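Local atomic coordinates of uncharacterized protein PA2218 (Pseudomonas aeruginosa, PDB entry 2HDW), a protein that is of unknown function but has an alpha/beta hydrolase fold and is probably a hydrolase, with partial resemblance to the X-Pro dipeptidyl-peptidase (S15) family. Residues M286-P289 and L290-N294; Y266-P270 and R271-P275. One frame throughout, in Å; residues are numbered along the deposited sequence.

Contact 1 of 2, residues M286-P289 and L290-N294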
ATOM      1  N   MET A 286     -18.659   4.217  -5.336  1.00  9.15           N
ATOM      2  CA  MET A 286     -18.866   5.647  -5.159  1.00  9.67           C
ATOM      3  C   MET A 286     -18.905   6.051  -3.686  1.00  9.35           C
ATOM      4  O   MET A 286     -18.479   7.145  -3.334  1.00 10.20           O
ATOM      5  CB  MET A 286     -20.162   6.093  -5.861  1.00 10.06           C
ATOM      6  CG  MET A 286     -20.052   6.178  -7.393  1.00 15.43           C
ATOM      7  SD  MET A 286     -21.539   6.845  -8.196  1.00 11.05           S
ATOM      8  CE  MET A 286     -21.292   8.573  -7.915  1.00 14.53           C
ATOM      9  N   THR A 287     -19.383   5.175  -2.808  1.00  9.75           N
ATOM     10  CA  THR A 287     -19.451   5.541  -1.393  1.00 10.34           C
ATOM     11  C   THR A 287     -18.229   5.191  -0.527  1.00 11.67           C
ATOM     12  O   THR A 287     -18.247   5.390   0.691  1.00 11.20           O
ATOM     13  CB  THR A 287     -20.744   4.978  -0.743  1.00 10.30           C
ATOM     14  OG1 THR A 287     -20.838   3.565  -0.967  1.00 11.87           O
ATOM     15  CG2 THR A 287     -21.966   5.661  -1.349  1.00  8.07           C
ATOM     16  N   THR A 288     -17.159   4.702  -1.150  1.00 12.57           N
ATOM     17  CA  THR A 288     -15.947   4.346  -0.404  1.00 10.62           C
ATOM     18  C   THR A 288     -15.387   5.473   0.476  1.00 10.75           C
ATOM     19  O   THR A 288     -14.969   5.231   1.608  1.00 10.56           O
ATOM     20  CB  THR A 288     -14.826   3.848  -1.363  1.00 10.33           C
ATOM     21  OG1 THR A 288     -15.048   2.466  -1.679  1.00  8.75           O
ATOM     22  CG2 THR A 288     -13.445   4.004  -0.725  1.00  9.77           C
ATOM     23  N   PRO A 289     -15.372   6.718  -0.029  1.00  9.87           N
ATOM     24  CA  PRO A 289     -14.849   7.851   0.748  1.00 10.63           C
ATOM     25  C   PRO A 289     -15.466   8.107   2.134  1.00  9.33           C
ATOM     26  O   PRO A 289     -14.830   8.708   2.991  1.00  9.07           O
ATOM     27  CB  PRO A 289     -15.066   9.038  -0.188  1.00 10.01           C
ATOM     28  CG  PRO A 289     -14.960   8.413  -1.556  1.00 10.44           C
ATOM     29  CD  PRO A 289     -15.759   7.152  -1.384  1.00 10.21           C
ATOM     30  N   LEU A 290     -16.695   7.661   2.360  1.00 10.39           N
ATOM     31  CA  LEU A 290     -17.344   7.902   3.649  1.00  9.65           C
ATOM     32  C   LEU A 290     -16.519   7.546   4.886  1.00 10.64           C
ATOM     33  O   LEU A 290     -16.506   8.302   5.859  1.00 11.04           O
ATOM     34  CB  LEU A 290     -18.689   7.183   3.705  1.00 10.46           C
ATOM     35  CG  LEU A 290     -19.775   7.786   2.811  1.00  8.67           C
ATOM     36  CD1 LEU A 290     -20.958   6.850   2.755  1.00  9.06           C
ATOM     37  CD2 LEU A 290     -20.187   9.165   3.345  1.00 11.54           C
ATOM     38  N   SER A 291     -15.830   6.411   4.865  1.00  8.80           N
ATOM     39  CA  SER A 291     -15.029   6.027   6.029  1.00 10.03           C
ATOM     40  C   SER A 291     -13.772   6.880   6.145  1.00 10.80           C
ATOM     41  O   SER A 291     -13.467   7.398   7.220  1.00 10.48           O
ATOM     42  CB  SER A 291     -14.648   4.540   5.968  1.00  8.35           C
ATOM     43  OG  SER A 291     -13.908   4.246   4.798  1.00 13.20           O
ATOM     44  N   PHE A 292     -13.052   7.030   5.032  1.00  9.78           N
ATOM     45  CA  PHE A 292     -11.823   7.821   4.996  1.00 11.11           C
ATOM     46  C   PHE A 292     -12.031   9.282   5.379  1.00  9.57           C
ATOM     47  O   PHE A 292     -11.181   9.887   6.034  1.00 10.78           O
ATOM     48  CB  PHE A 292     -11.196   7.747   3.597  1.00  8.85           C
ATOM     49  CG  PHE A 292     -10.608   6.405   3.273  1.00  9.23           C
ATOM     50  CD1 PHE A 292      -9.294   6.103   3.630  1.00  7.24           C
ATOM     51  CD2 PHE A 292     -11.373   5.433   2.628  1.00  7.90           C
ATOM     52  CE1 PHE A 292      -8.747   4.850   3.351  1.00  8.02           C
ATOM     53  CE2 PHE A 292     -10.839   4.177   2.345  1.00  6.55           C
ATOM     54  CZ  PHE A 292      -9.521   3.886   2.707  1.00  8.17           C
ATOM     55  N   MET A 293     -13.162   9.843   4.973  1.00  9.06           N
ATOM     56  CA  MET A 293     -13.468  11.240   5.262  1.00  9.53           C
ATOM     57  C   MET A 293     -13.874  11.449   6.722  1.00  9.66           C
ATOM     58  O   MET A 293     -13.935  12.588   7.199  1.00 10.03           O
ATOM     59  CB  MET A 293     -14.606  11.736   4.342  1.00  7.95           C
ATOM     60  CG  MET A 293     -14.285  11.744   2.834  1.00  9.38           C
ATOM     61  SD  MET A 293     -15.651  12.378   1.771  1.00  1.11           S
ATOM     62  CE  MET A 293     -15.420  14.090   1.976  1.00 11.60           C
ATOM     63  N   ASN A 294     -14.111  10.355   7.439  1.00  9.50           N
ATOM     64  CA  ASN A 294     -14.586  10.438   8.822  1.00  9.54           C
ATOM     65  C   ASN A 294     -13.726   9.759   9.897  1.00 10.36           C
ATOM     66  O   ASN A 294     -13.975   9.936  11.095  1.00  8.79           O
ATOM     67  CB  ASN A 294     -16.009   9.861   8.860  1.00 10.30           C
ATOM     68  CG  ASN A 294     -16.768  10.231  10.118  1.00 10.90           C
ATOM     69  OD1 ASN A 294     -16.737  11.377  10.563  1.00  9.84           O
ATOM     70  ND2 ASN A 294     -17.475   9.263  10.684  1.00 11.99           N
TER
HETATM   71  O   HOH W   1     -15.663   2.983   2.854  1.00  8.58           O
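The F292 ring meets T288 with its CD2–CE2 side: the carbonyl oxygen of T288 lies at the edge, in the ring plane, 3.7 Å from CD2, and T288 CG2 comes to 4.0 Å from CE2. The two side chains run alongside each other and point the same way, T288 CG2 being set opposite its own backbone N. Elsewhere F105 meets the same ring with its plane steeply turned, and M206, T207 and M210 of helix 206-212 pack against it. One residue on, M293 leans back on P289. Its CB and CG pass close to the P289 carbonyl oxygen; with CG opposite the carbonyl carbon and the chain straight at chi2 (-179°), SD comes to 3.9 Å from P289 CB, and the bend at chi3 then turns only CE. That oxygen accepts the N-H of M293 at 2.8 Å, nearly in line with the C=O bond (173°), an i to i+4 bond of helical type. A turn earlier, L290 N donates to T287 O at 3.2 Å from well above the carbonyl plane, while L290 CD1 lies 4.0 Å from T287 CB. A water donates to T288 O and receives the hydroxyl of S291, joining them where no direct bond forms; T288 OG1 is hydrogen-bonded to T285 OG1. Backbone bonds and one water thus satisfy the successive carbonyls of this short helical turn, while F292, M293 and L290 pack apolar groups on T288, P289 and T287 in turn.

Contact 2 of 2, residues Y266-P270 and R271-P275; sequences YYMTP and RGYHP
R271 crosses the edge of the Y266 ring at about a right angle as an almost fully stretched chain. Its CB sits 3.2 Å from T269 OG1, the hydroxyl that also accepts R271 N and is itself bonded to D265 O. With CG opposite the backbone N (chi1 -180°), CG and CD pass Y266 CD1, and NE passes the ring edge near its plane, 3.8 Å from CD1, before the guanidinium carries on to a salt bridge with D349 through NH2. Guanidinium and ring planes stand 82° apart. One face of the Y266 ring carries G272, whose CA lies 3.9 Å from the ring centroid, a CH-pi contact; Y348 meets the same ring edge-to-face. On the other flank Y273 turns its ring edge to Y267 O, 3.2 Å from CD1, and to M268 SD in a Met-aromatic contact. The backbone closes through Y273 N, which donates to T269 O at 3.0 Å almost in line with the carbonyl, and more weakly through G272 N, shared between Y266 O and T269 O. This turn reverses the chain just beyond helix 258-267, between strands 197-201 and 309-314, where cap regions are commonly inserted in the alpha/beta hydrolase fold.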
ATOM      1  N   TYR A 266       1.746   4.977 -15.952  1.00 13.96           N
ATOM      2  CA  TYR A 266       2.124   3.790 -15.200  1.00 12.73           C
ATOM      3  C   TYR A 266       0.996   2.760 -15.208  1.00 12.80           C
ATOM      4  O   TYR A 266       1.174   1.615 -15.637  1.00 10.79           O
ATOM      5  CB  TYR A 266       2.453   4.149 -13.749  1.00 12.29           C
ATOM      6  CG  TYR A 266       2.752   2.928 -12.907  1.00 11.68           C
ATOM      7  CD1 TYR A 266       3.968   2.252 -13.029  1.00 11.81           C
ATOM      8  CD2 TYR A 266       1.794   2.407 -12.039  1.00 11.53           C
ATOM      9  CE1 TYR A 266       4.221   1.083 -12.309  1.00 10.86           C
ATOM     10  CE2 TYR A 266       2.031   1.237 -11.320  1.00  9.57           C
ATOM     11  CZ  TYR A 266       3.243   0.582 -11.460  1.00 12.53           C
ATOM     12  OH  TYR A 266       3.470  -0.578 -10.758  1.00  9.86           O
ATOM     13  N   TYR A 267      -0.171   3.188 -14.733  1.00 12.02           N
ATOM     14  CA  TYR A 267      -1.339   2.320 -14.618  1.00 12.40           C
ATOM     15  C   TYR A 267      -2.067   1.952 -15.906  1.00 11.57           C
ATOM     16  O   TYR A 267      -2.763   0.938 -15.951  1.00 11.62           O
ATOM     17  CB  TYR A 267      -2.354   2.948 -13.655  1.00 10.98           C
ATOM     18  CG  TYR A 267      -1.952   2.928 -12.196  1.00  9.88           C
ATOM     19  CD1 TYR A 267      -1.851   1.724 -11.495  1.00  7.54           C
ATOM     20  CD2 TYR A 267      -1.690   4.117 -11.507  1.00  9.19           C
ATOM     21  CE1 TYR A 267      -1.499   1.703 -10.139  1.00  8.14           C
ATOM     22  CE2 TYR A 267      -1.336   4.108 -10.155  1.00 10.63           C
ATOM     23  CZ  TYR A 267      -1.243   2.898  -9.478  1.00  9.28           C
ATOM     24  OH  TYR A 267      -0.883   2.884  -8.144  1.00  8.47           O
ATOM     25  N   MET A 268      -1.919   2.752 -16.953  1.00 12.31           N
ATOM     26  CA  MET A 268      -2.642   2.456 -18.184  1.00 11.88           C
ATOM     27  C   MET A 268      -1.804   2.221 -19.439  1.00 13.30           C
ATOM     28  O   MET A 268      -2.241   2.497 -20.556  1.00 15.56           O
ATOM     29  CB  MET A 268      -3.692   3.543 -18.426  1.00  7.77           C
ATOM     30  CG  MET A 268      -4.842   3.507 -17.403  1.00 11.15           C
ATOM     31  SD  MET A 268      -5.847   2.017 -17.526  1.00  7.60           S
ATOM     32  CE  MET A 268      -7.174   2.637 -18.626  1.00 12.68           C
ATOM     33  N   THR A 269      -0.589   1.724 -19.241  1.00 13.72           N
ATOM     34  CA  THR A 269       0.292   1.382 -20.347  1.00 13.49           C
ATOM     35  C   THR A 269       0.948   0.088 -19.893  1.00 13.29           C
ATOM     36  O   THR A 269       0.791  -0.322 -18.742  1.00 13.09           O
ATOM     37  CB  THR A 269       1.408   2.420 -20.592  1.00 14.71           C
ATOM     38  OG1 THR A 269       2.406   2.303 -19.569  1.00 15.14           O
ATOM     39  CG2 THR A 269       0.844   3.834 -20.606  1.00 17.02           C
ATOM     40  N   PRO A 270       1.673  -0.583 -20.793  1.00 12.31           N
ATOM     41  CA  PRO A 270       2.331  -1.831 -20.407  1.00 13.14           C
ATOM     42  C   PRO A 270       3.304  -1.663 -19.234  1.00 13.11           C
ATOM     43  O   PRO A 270       3.678  -2.643 -18.585  1.00 12.76           O
ATOM     44  CB  PRO A 270       3.026  -2.254 -21.698  1.00 14.25           C
ATOM     45  CG  PRO A 270       2.034  -1.827 -22.736  1.00 13.18           C
ATOM     46  CD  PRO A 270       1.664  -0.427 -22.260  1.00 12.69           C
ATOM     47  N   ARG A 271       3.701  -0.423 -18.951  1.00 11.78           N
ATOM     48  CA  ARG A 271       4.638  -0.164 -17.857  1.00 11.30           C
ATOM     49  C   ARG A 271       4.178  -0.754 -16.517  1.00 10.99           C
ATOM     50  O   ARG A 271       4.934  -1.468 -15.853  1.00 10.07           O
ATOM     51  CB  ARG A 271       4.879   1.342 -17.700  1.00 11.98           C
ATOM     52  CG  ARG A 271       5.853   1.694 -16.582  1.00 13.83           C
ATOM     53  CD  ARG A 271       6.018   3.198 -16.421  1.00 13.86           C
ATOM     54  NE  ARG A 271       6.827   3.525 -15.252  1.00 15.36           N
ATOM     55  CZ  ARG A 271       7.163   4.759 -14.890  1.00 13.93           C
ATOM     56  NH1 ARG A 271       6.763   5.798 -15.609  1.00 11.75           N
ATOM     57  NH2 ARG A 271       7.896   4.954 -13.801  1.00 13.71           N
ATOM     58  N   GLY A 272       2.943  -0.468 -16.122  1.00  8.55           N
ATOM     59  CA  GLY A 272       2.462  -0.992 -14.854  1.00 11.21           C
ATOM     60  C   GLY A 272       1.012  -1.430 -14.845  1.00 11.85           C
ATOM     61  O   GLY A 272       0.434  -1.671 -13.785  1.00 10.90           O
ATOM     62  N   TYR A 273       0.418  -1.555 -16.023  1.00 11.75           N
ATOM     63  CA  TYR A 273      -0.975  -1.954 -16.113  1.00 13.24           C
ATOM     64  C   TYR A 273      -1.252  -3.381 -15.641  1.00 14.55           C
ATOM     65  O   TYR A 273      -0.500  -4.307 -15.930  1.00 15.52           O
ATOM     66  CB  TYR A 273      -1.467  -1.825 -17.561  1.00 14.33           C
ATOM     67  CG  TYR A 273      -2.859  -2.374 -17.787  1.00 15.74           C
ATOM     68  CD1 TYR A 273      -3.988  -1.601 -17.512  1.00 16.11           C
ATOM     69  CD2 TYR A 273      -3.050  -3.681 -18.239  1.00 16.38           C
ATOM     70  CE1 TYR A 273      -5.276  -2.115 -17.682  1.00 15.79           C
ATOM     71  CE2 TYR A 273      -4.330  -4.206 -18.408  1.00 15.20           C
ATOM     72  CZ  TYR A 273      -5.438  -3.417 -18.128  1.00 16.79           C
ATOM     73  OH  TYR A 273      -6.706  -3.929 -18.295  1.00 16.53           O
ATOM     74  N   HIS A 274      -2.331  -3.544 -14.887  1.00 13.85           N
ATOM     75  CA  HIS A 274      -2.770  -4.866 -14.465  1.00 12.85           C
ATOM     76  C   HIS A 274      -4.285  -4.795 -14.377  1.00 12.62           C
ATOM     77  O   HIS A 274      -4.836  -3.960 -13.661  1.00 11.66           O
ATOM     78  CB  HIS A 274      -2.177  -5.310 -13.132  1.00 11.01           C
ATOM     79  CG  HIS A 274      -2.410  -6.762 -12.862  1.00  8.74           C
ATOM     80  ND1 HIS A 274      -3.652  -7.265 -12.535  1.00  8.35           N
ATOM     81  CD2 HIS A 274      -1.593  -7.834 -12.986  1.00  7.48           C
ATOM     82  CE1 HIS A 274      -3.590  -8.583 -12.473  1.00  8.74           C
ATOM     83  NE2 HIS A 274      -2.351  -8.954 -12.744  1.00  6.77           N
ATOM     84  N   PRO A 275      -4.979  -5.680 -15.111  1.00 13.88           N
ATOM     85  CA  PRO A 275      -6.444  -5.743 -15.160  1.00 13.35           C
ATOM     86  C   PRO A 275      -7.233  -5.771 -13.857  1.00 12.34           C
ATOM     87  O   PRO A 275      -8.377  -5.316 -13.826  1.00 11.50           O
ATOM     88  CB  PRO A 275      -6.709  -6.977 -16.022  1.00 14.48           C
ATOM     89  CG  PRO A 275      -5.517  -7.845 -15.738  1.00 15.12           C
ATOM     90  CD  PRO A 275      -4.382  -6.855 -15.772  1.00 13.38           C
TER

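Both contacts are local turns in the long insertion between strands 197-201 and 309-314, and both are partly buried; their centres lie about 26 Å apart and they do not touch. They stand at different points of the path: 266-275 leaves helix 258-267, whereas 286-294 enters helix 289-292 further along the chain. Contact 1 has no exposed residue among those that touch, is mainly apolar at its side chains and packs between helices 206-212 and 220-240, with P148 at the start of helix 148-164 also close. Contact 2 is more polar and aromatic, with P270 and Y273 exposed alongside the buried Y266, Y267 and G272, and is tied by charge to D349, the end of helix 346-349.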